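Side-chain contacts in tRNA-splicing ligase RtcB (Thermus thermophilus, PDB 2EPG), which probably joins RNA ends carrying a 2',3'-cyclic phosphate or 3'-phosphate to 5'-hydroxyl RNA ends, using GTP and manganese: residues P74-H77 against F82-G85; G165-R170 against N307-A312; F234-G239 against R332-L337. All coordinates share one frame; numbering follows the deposited sequence.

Interaction 1 lies nearest the predicted catalytic centre. The side chain of Asp75 comes within about 3 Å of that of His410, the residue predicted to form the GMP-histidine intermediate. Interactions 2 and 3 lie across the chain's centre from it, with contact centres about 31 Å and 27 Å away. They are neighbours of each other, their centres about 18 Å apart. A salt bridge from Arg308 NH1 to Asp336 OD2, 3.0 Å long, ties helix 288-321 of interaction 2 to strand 332-347 of interaction 3. Both contacts lie about 10 Å, side chain to side chain, from residues predicted to bind GMP: Leu310 from Leu217, and Leu236 from Ser391.

Interaction 1 (P74-H77 against F82-G85); sequences PDIH and FPIG
His77 and Ile84 form an antiparallel hydrogen-bonded pair that closes the loop following strand 76-77, just before strand 86-90. Two backbone bonds hold the pair. His77 N donates to Ile84 O at 3.1 Å, and Ile84 N donates to His77 O at 2.9 Å. Ile84 O also receives a CA-H...O contact from Ile76 CA at 3.1 Å, so one N-H bond and one weaker C-H contact converge on this carbonyl.

The side chains of the pair lie on the same face. In His77, CG sits between the backbone N and the carbonyl carbon (chi1 52°). This first torsion lays the imidazole across Ile84. Ile84 CB makes a CH-pi contact over one ring face, 3.7 Å from the centroid of the His77 ring and 23° off the ring normal. The two branches of the isoleucine reach different ring atoms: Ile84 CG2 approaches His77 NE2, while Ile84 CD1 lies 3.4 Å from His77 CE1.

The side chain of Ile76 adds an apolar contact with Pro83. Its CG1 is anti to the backbone N (chi1 175°), and Ile76 CG1 meets Pro83 CB at 3.9 Å, with CD1 beside the same proline. Helix 52-60 packs on this pair, Ser53 against Ile76 and Gln56 and Val60 against Pro83.

Gly85 follows the bridge with a positive phi. A beta carbon here would press on Ile84 O at these backbone angles and sit tightly against Ile76 CA, consistent with the need for a glycine.

At the other end, Asp75 turns towards the predicted nucleotide site and touches His410, the predicted GMP-histidine residue. Its two carboxylate oxygens do different things: Asp75 OD1 takes a weak hydrogen bond from Gly411 N, while Asp75 OD2 lies 4.2 Å from Gly85 CA.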
loop_
_atom_site.group_PDB
_atom_site.type_symbol
_atom_site.label_atom_id
_atom_site.label_comp_id
_atom_site.label_asym_id
_atom_site.label_seq_id
_atom_site.Cartn_x
_atom_site.Cartn_y
_atom_site.Cartn_z
ATOM N N PRO A 74 8.709 -0.255 11.585
ATOM C CA PRO A 74 8.334 -0.412 12.994
ATOM C C PRO A 74 7.182 -1.368 13.272
ATOM O O PRO A 74 7.077 -1.885 14.376
ATOM C CB PRO A 74 8.019 1.018 13.438
ATOM C CG PRO A 74 8.909 1.832 12.601
ATOM C CD PRO A 74 8.735 1.172 11.231
ATOM N N ASP A 75 6.319 -1.611 12.293
ATOM C CA ASP A 75 5.199 -2.531 12.519
ATOM C C ASP A 75 5.461 -3.922 11.979
ATOM O O ASP A 75 4.525 -4.635 11.645
ATOM C CB ASP A 75 3.916 -2.010 11.876
ATOM C CG ASP A 75 4.077 -1.730 10.394
ATOM O OD1 ASP A 75 3.052 -1.465 9.731
ATOM O OD2 ASP A 75 5.226 -1.758 9.893
ATOM N N ILE A 76 6.730 -4.303 11.897
ATOM C CA ILE A 76 7.118 -5.610 11.389
ATOM C C ILE A 76 6.550 -6.762 12.198
ATOM O O ILE A 76 6.433 -6.677 13.429
ATOM C CB ILE A 76 8.640 -5.752 11.380
ATOM C CG1 ILE A 76 9.042 -7.169 10.963
ATOM C CG2 ILE A 76 9.193 -5.450 12.757
ATOM C CD1 ILE A 76 10.547 -7.398 10.998
ATOM N N HIS A 77 6.191 -7.834 11.489
ATOM C CA HIS A 77 5.675 -9.057 12.106
ATOM C C HIS A 77 5.721 -10.260 11.169
ATOM O O HIS A 77 5.967 -10.118 9.967
ATOM C CB HIS A 77 4.248 -8.865 12.641
ATOM C CG HIS A 77 3.288 -8.301 11.646
ATOM N ND1 HIS A 77 2.103 -8.928 11.321
ATOM C CD2 HIS A 77 3.305 -7.140 10.948
ATOM C CE1 HIS A 77 1.430 -8.175 10.469
ATOM N NE2 HIS A 77 2.137 -7.084 10.226
ATOM N N PHE A 82 9.013 -13.497 3.615
ATOM C CA PHE A 82 9.489 -12.164 3.990
ATOM C C PHE A 82 8.611 -11.697 5.140
ATOM O O PHE A 82 7.444 -12.100 5.237
ATOM C CB PHE A 82 9.308 -11.161 2.842
ATOM C CG PHE A 82 10.312 -11.297 1.725
ATOM C CD1 PHE A 82 10.497 -12.506 1.073
ATOM C CD2 PHE A 82 11.061 -10.195 1.315
ATOM C CE1 PHE A 82 11.415 -12.616 0.028
ATOM C CE2 PHE A 82 11.983 -10.298 0.270
ATOM C CZ PHE A 82 12.158 -11.502 -0.370
ATOM N N PRO A 83 9.149 -10.853 6.040
ATOM C CA PRO A 83 8.293 -10.387 7.138
ATOM C C PRO A 83 7.357 -9.292 6.637
ATOM O O PRO A 83 7.631 -8.640 5.627
ATOM C CB PRO A 83 9.294 -9.844 8.155
ATOM C CG PRO A 83 10.398 -9.316 7.268
ATOM C CD PRO A 83 10.549 -10.451 6.268
ATOM N N ILE A 84 6.231 -9.109 7.314
ATOM C CA ILE A 84 5.315 -8.048 6.936
ATOM C C ILE A 84 5.985 -6.801 7.492
ATOM O O ILE A 84 6.493 -6.814 8.617
ATOM C CB ILE A 84 3.926 -8.257 7.558
ATOM C CG1 ILE A 84 3.329 -9.564 7.011
ATOM C CG2 ILE A 84 3.021 -7.056 7.226
ATOM C CD1 ILE A 84 1.992 -9.958 7.605
ATOM N N GLY A 85 6.018 -5.746 6.686
ATOM C CA GLY A 85 6.683 -4.521 7.080
ATOM C C GLY A 85 8.080 -4.502 6.458
ATOM O O GLY A 85 8.885 -3.627 6.744
#

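Interaction 2 (G165-R170 against N307-A312); sequences GWLVKR and NRQLIA
Val168 and Gln309 meet at about a right angle. One methyl, Val168 CG2, lies over one face of the Gln309 amide. Val168 CG2 is 3.6 Å from Gln309 CD and almost equally near OE1 and NE2. A chi1 of 176° swings Gln309 CG to the far side from its backbone nitrogen, and the chain then bends at chi2 (63°), turning the amide along its helix with a face to the valine. Leu167 and Leu310 also cross at about a right angle. Leu167 CD1 touches Leu310 CG at 4.2 Å, and Leu167 CB lies the same distance from Gln309 CG.

The contact packs the end of helix 164-169 on the long helix 288-321. The axes of the two segments approach to 9.4 Å and are inclined by 32°. Polar partners of the amide lie beyond the contact: OE1 accepts from Arg112 NH1, and NE2 donates to Tyr172 O and Asp177 OD1. A leucine in place of Gln309 would probably leave Arg112, Tyr172 and Asp177 each without this partner.

The helix-helix touch is thus one of van der Waals packing, while the hydrogen bonds of Gln309 fix its amide from strand 110-119 and the chain after helix 164-169.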
loop_
_atom_site.group_PDB
_atom_site.type_symbol
_atom_site.label_atom_id
_atom_site.label_comp_id
_atom_site.label_asym_id
_atom_site.label_seq_id
_atom_site.Cartn_x
_atom_site.Cartn_y
_atom_site.Cartn_z
ATOM N N GLY A 165 -5.961 4.844 -15.309
ATOM C CA GLY A 165 -6.193 5.775 -16.399
ATOM C C GLY A 165 -7.218 5.299 -17.422
ATOM O O GLY A 165 -7.914 6.125 -17.993
ATOM N N TRP A 166 -7.310 3.988 -17.665
ATOM C CA TRP A 166 -8.278 3.454 -18.637
ATOM C C TRP A 166 -9.680 3.868 -18.215
ATOM O O TRP A 166 -10.464 4.347 -19.030
ATOM C CB TRP A 166 -8.221 1.917 -18.695
ATOM C CG TRP A 166 -8.995 1.287 -19.857
ATOM C CD1 TRP A 166 -8.491 0.916 -21.075
ATOM C CD2 TRP A 166 -10.398 0.948 -19.888
ATOM N NE1 TRP A 166 -9.485 0.368 -21.855
ATOM C CE2 TRP A 166 -10.663 0.377 -21.151
ATOM C CE3 TRP A 166 -11.450 1.073 -18.969
ATOM C CZ2 TRP A 166 -11.940 -0.070 -21.523
ATOM C CZ3 TRP A 166 -12.722 0.631 -19.335
ATOM C CH2 TRP A 166 -12.955 0.065 -20.607
ATOM N N LEU A 167 -9.982 3.679 -16.933
ATOM C CA LEU A 167 -11.283 4.024 -16.380
ATOM C C LEU A 167 -11.547 5.529 -16.385
ATOM O O LEU A 167 -12.653 5.962 -16.682
ATOM C CB LEU A 167 -11.400 3.498 -14.952
ATOM C CG LEU A 167 -11.544 1.983 -14.757
ATOM C CD1 LEU A 167 -11.458 1.647 -13.263
ATOM C CD2 LEU A 167 -12.881 1.532 -15.319
ATOM N N VAL A 168 -10.535 6.322 -16.044
ATOM C CA VAL A 168 -10.700 7.768 -16.026
ATOM C C VAL A 168 -11.036 8.296 -17.423
ATOM O O VAL A 168 -11.910 9.146 -17.575
ATOM C CB VAL A 168 -9.412 8.472 -15.537
ATOM C CG1 VAL A 168 -9.546 9.986 -15.715
ATOM C CG2 VAL A 168 -9.166 8.114 -14.088
ATOM N N LYS A 169 -10.318 7.806 -18.431
ATOM C CA LYS A 169 -10.547 8.222 -19.812
ATOM C C LYS A 169 -11.934 7.834 -20.317
ATOM O O LYS A 169 -12.387 8.381 -21.309
ATOM C CB LYS A 169 -9.465 7.640 -20.726
ATOM C CG LYS A 169 -8.091 8.244 -20.472
ATOM C CD LYS A 169 -6.956 7.413 -21.064
ATOM C CE LYS A 169 -7.090 7.252 -22.565
ATOM N NZ LYS A 169 -5.889 6.577 -23.109
ATOM N N ARG A 170 -12.612 6.902 -19.644
ATOM C CA ARG A 170 -13.965 6.515 -20.062
ATOM C C ARG A 170 -15.030 7.105 -19.152
ATOM O O ARG A 170 -16.160 6.637 -19.131
ATOM C CB ARG A 170 -14.149 4.993 -20.106
ATOM C CG ARG A 170 -13.760 4.324 -21.426
ATOM C CD ARG A 170 -12.276 4.177 -21.545
ATOM N NE ARG A 170 -11.827 3.651 -22.831
ATOM C CZ ARG A 170 -10.543 3.531 -23.152
ATOM N NH1 ARG A 170 -10.181 3.053 -24.328
ATOM N NH2 ARG A 170 -9.607 3.898 -22.280
ATOM N N ASN A 307 -9.481 -0.731 -9.504
ATOM C CA ASN A 307 -10.511 -1.045 -8.532
ATOM C C ASN A 307 -10.743 0.137 -7.580
ATOM O O ASN A 307 -11.890 0.479 -7.267
ATOM C CB ASN A 307 -10.109 -2.289 -7.731
ATOM C CG ASN A 307 -11.208 -2.747 -6.803
ATOM O OD1 ASN A 307 -12.370 -2.791 -7.195
ATOM N ND2 ASN A 307 -10.853 -3.100 -5.572
ATOM N N ARG A 308 -9.657 0.744 -7.101
ATOM C CA ARG A 308 -9.795 1.874 -6.193
ATOM C C ARG A 308 -10.349 3.076 -6.962
ATOM O O ARG A 308 -11.150 3.847 -6.432
ATOM C CB ARG A 308 -8.447 2.206 -5.536
ATOM C CG ARG A 308 -7.987 1.139 -4.527
ATOM C CD ARG A 308 -6.889 1.642 -3.580
ATOM N NE ARG A 308 -5.589 1.846 -4.223
ATOM C CZ ARG A 308 -4.635 0.924 -4.318
ATOM N NH1 ARG A 308 -3.496 1.220 -4.915
ATOM N NH2 ARG A 308 -4.814 -0.296 -3.821
ATOM N N GLN A 309 -9.927 3.232 -8.213
ATOM C CA GLN A 309 -10.416 4.329 -9.020
ATOM C C GLN A 309 -11.932 4.195 -9.184
ATOM O O GLN A 309 -12.656 5.183 -9.045
ATOM C CB GLN A 309 -9.739 4.328 -10.398
ATOM C CG GLN A 309 -10.270 5.400 -11.355
ATOM C CD GLN A 309 -10.012 6.836 -10.860
ATOM O OE1 GLN A 309 -8.913 7.163 -10.407
ATOM N NE2 GLN A 309 -11.019 7.690 -10.966
ATOM N N LEU A 310 -12.412 2.974 -9.443
ATOM C CA LEU A 310 -13.847 2.746 -9.636
ATOM C C LEU A 310 -14.609 3.047 -8.366
ATOM O O LEU A 310 -15.654 3.683 -8.393
ATOM C CB LEU A 310 -14.143 1.288 -10.046
ATOM C CG LEU A 310 -15.066 1.037 -11.256
ATOM C CD1 LEU A 310 -15.632 -0.391 -11.203
ATOM C CD2 LEU A 310 -16.199 2.055 -11.300
ATOM N N ILE A 311 -14.089 2.574 -7.244
ATOM C CA ILE A 311 -14.747 2.815 -5.969
ATOM C C ILE A 311 -14.840 4.315 -5.705
ATOM O O ILE A 311 -15.863 4.807 -5.234
ATOM C CB ILE A 311 -13.993 2.108 -4.823
ATOM C CG1 ILE A 311 -14.092 0.585 -5.016
ATOM C CG2 ILE A 311 -14.600 2.498 -3.462
ATOM C CD1 ILE A 311 -13.231 -0.234 -4.073
ATOM N N ALA A 312 -13.779 5.044 -6.027
ATOM C CA ALA A 312 -13.776 6.488 -5.819
ATOM C C ALA A 312 -14.883 7.128 -6.652
ATOM O O ALA A 312 -15.540 8.067 -6.200
ATOM C CB ALA A 312 -12.416 7.079 -6.199
#

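Interaction 3 (F234-G239 against R332-L337); sequences FGLFKG and RVLYDL
Helix 228-234 ends in a Schellman motif at Gly235, and the residues before and after it, Phe234 and Leu236, both touch Leu334 of strand 332-347. Gly235 has the positive phi of this helix end. One methyl does most of the touching: Leu334 CD1 lies 3.5 Å from the backbone oxygen Phe234 O and 3.6 Å from Leu236 CG. The two leucines cross at about a right angle, and both methyls of Leu236 stay close to that same CD1. On the phenylalanine side, Phe234 CB is 4.2 Å from Leu334 CD1. With chi1 at -172°, Leu334 extends away from the strand, and its branch reaches the helix end.

The strand is irregular here. Leu334 and Tyr335 both face Leu113 of strand 110-119, a classic beta bulge, and the backbones of both bond to that residue. Pro380 packs against Leu334, Tyr335 and Phe234, while Val393 touches Phe234 and Leu236. Tyr374 links both segments of the contact: its ring meets that of Phe234 edge-to-face, and its OH is hydrogen-bonded to Leu334 O.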
loop_
_atom_site.group_PDB
_atom_site.type_symbol
_atom_site.label_atom_id
_atom_site.label_comp_id
_atom_site.label_asym_id
_atom_site.label_seq_id
_atom_site.Cartn_x
_atom_site.Cartn_y
_atom_site.Cartn_z
ATOM N N PHE A 234 -0.836 19.598 0.670
ATOM C CA PHE A 234 -1.683 18.427 0.385
ATOM C C PHE A 234 -3.164 18.799 0.352
ATOM O O PHE A 234 -4.007 17.945 0.073
ATOM C CB PHE A 234 -1.525 17.320 1.452
ATOM C CG PHE A 234 -0.199 16.607 1.427
ATOM C CD1 PHE A 234 0.722 16.823 0.397
ATOM C CD2 PHE A 234 0.138 15.727 2.458
ATOM C CE1 PHE A 234 1.961 16.189 0.395
ATOM C CE2 PHE A 234 1.374 15.083 2.472
ATOM C CZ PHE A 234 2.293 15.311 1.439
ATOM N N GLY A 235 -3.481 20.051 0.671
ATOM C CA GLY A 235 -4.872 20.473 0.667
ATOM C C GLY A 235 -5.668 19.904 1.832
ATOM O O GLY A 235 -6.836 19.540 1.674
ATOM N N LEU A 236 -5.033 19.803 2.998
ATOM C CA LEU A 236 -5.688 19.283 4.194
ATOM C C LEU A 236 -5.926 20.396 5.223
ATOM O O LEU A 236 -5.116 21.309 5.349
ATOM C CB LEU A 236 -4.812 18.202 4.842
ATOM C CG LEU A 236 -4.780 16.812 4.206
ATOM C CD1 LEU A 236 -3.710 15.938 4.882
ATOM C CD2 LEU A 236 -6.179 16.175 4.352
ATOM N N PHE A 237 -7.045 20.325 5.937
ATOM C CA PHE A 237 -7.352 21.291 6.996
ATOM C C PHE A 237 -8.221 20.624 8.064
ATOM O O PHE A 237 -8.982 19.705 7.775
ATOM C CB PHE A 237 -8.026 22.565 6.440
ATOM C CG PHE A 237 -9.375 22.339 5.814
ATOM C CD1 PHE A 237 -10.537 22.446 6.576
ATOM C CD2 PHE A 237 -9.486 22.067 4.455
ATOM C CE1 PHE A 237 -11.796 22.293 5.993
ATOM C CE2 PHE A 237 -10.738 21.910 3.859
ATOM C CZ PHE A 237 -11.896 22.024 4.631
ATOM N N LYS A 238 -8.092 21.080 9.303
ATOM C CA LYS A 238 -8.835 20.496 10.410
ATOM C C LYS A 238 -10.336 20.649 10.196
ATOM O O LYS A 238 -10.810 21.693 9.741
ATOM C CB LYS A 238 -8.393 21.149 11.725
ATOM C CG LYS A 238 -9.044 20.565 12.976
ATOM C CD LYS A 238 -8.343 21.081 14.216
ATOM C CE LYS A 238 -9.076 20.681 15.475
ATOM N NZ LYS A 238 -8.319 21.139 16.664
ATOM N N GLY A 239 -11.076 19.587 10.496
ATOM C CA GLY A 239 -12.511 19.619 10.307
ATOM C C GLY A 239 -12.893 19.179 8.910
ATOM O O GLY A 239 -14.058 18.928 8.618
ATOM N N ARG A 332 -11.478 15.291 -4.323
ATOM C CA ARG A 332 -10.326 15.081 -5.183
ATOM C C ARG A 332 -9.432 14.014 -4.600
ATOM O O ARG A 332 -9.469 13.767 -3.395
ATOM C CB ARG A 332 -9.516 16.371 -5.329
ATOM C CG ARG A 332 -10.311 17.575 -5.808
ATOM C CD ARG A 332 -9.389 18.771 -5.954
ATOM N NE ARG A 332 -10.110 20.037 -6.042
ATOM C CZ ARG A 332 -9.510 21.225 -6.040
ATOM N NH1 ARG A 332 -10.232 22.341 -6.120
ATOM N NH2 ARG A 332 -8.180 21.294 -5.956
ATOM N N VAL A 333 -8.632 13.385 -5.459
ATOM C CA VAL A 333 -7.693 12.380 -5.005
ATOM C C VAL A 333 -6.492 13.128 -4.401
ATOM O O VAL A 333 -5.800 13.870 -5.102
ATOM C CB VAL A 333 -7.202 11.505 -6.179
ATOM C CG1 VAL A 333 -6.140 10.530 -5.692
ATOM C CG2 VAL A 333 -8.406 10.736 -6.805
ATOM N N LEU A 334 -6.278 12.969 -3.098
ATOM C CA LEU A 334 -5.136 13.596 -2.446
ATOM C C LEU A 334 -3.952 12.734 -2.879
ATOM O O LEU A 334 -2.959 13.236 -3.417
ATOM C CB LEU A 334 -5.328 13.582 -0.928
ATOM C CG LEU A 334 -4.293 14.368 -0.116
ATOM C CD1 LEU A 334 -4.915 14.795 1.203
ATOM C CD2 LEU A 334 -3.037 13.514 0.097
ATOM N N TYR A 335 -4.062 11.429 -2.651
ATOM C CA TYR A 335 -3.035 10.490 -3.117
ATOM C C TYR A 335 -3.584 9.062 -3.108
ATOM O O TYR A 335 -4.639 8.792 -2.533
ATOM C CB TYR A 335 -1.759 10.547 -2.254
ATOM C CG TYR A 335 -0.539 10.133 -3.036
ATOM C CD1 TYR A 335 -0.187 10.804 -4.206
ATOM C CD2 TYR A 335 0.260 9.071 -2.630
ATOM C CE1 TYR A 335 0.929 10.415 -4.950
ATOM C CE2 TYR A 335 1.375 8.694 -3.366
ATOM C CZ TYR A 335 1.697 9.373 -4.525
ATOM O OH TYR A 335 2.799 9.001 -5.263
ATOM N N ASP A 336 -2.859 8.153 -3.746
ATOM C CA ASP A 336 -3.231 6.745 -3.794
ATOM C C ASP A 336 -1.919 5.965 -3.935
ATOM O O ASP A 336 -1.143 6.216 -4.860
ATOM C CB ASP A 336 -4.182 6.506 -4.984
ATOM C CG ASP A 336 -4.540 5.026 -5.186
ATOM O OD1 ASP A 336 -5.736 4.733 -5.399
ATOM O OD2 ASP A 336 -3.636 4.160 -5.159
ATOM N N LEU A 337 -1.656 5.043 -3.009
ATOM C CA LEU A 337 -0.427 4.264 -3.059
ATOM C C LEU A 337 -0.587 2.840 -2.548
ATOM O O LEU A 337 -1.480 2.529 -1.767
ATOM C CB LEU A 337 0.699 4.955 -2.266
ATOM C CG LEU A 337 0.741 4.764 -0.737
ATOM C CD1 LEU A 337 1.958 5.495 -0.145
ATOM C CD2 LEU A 337 -0.554 5.294 -0.117
#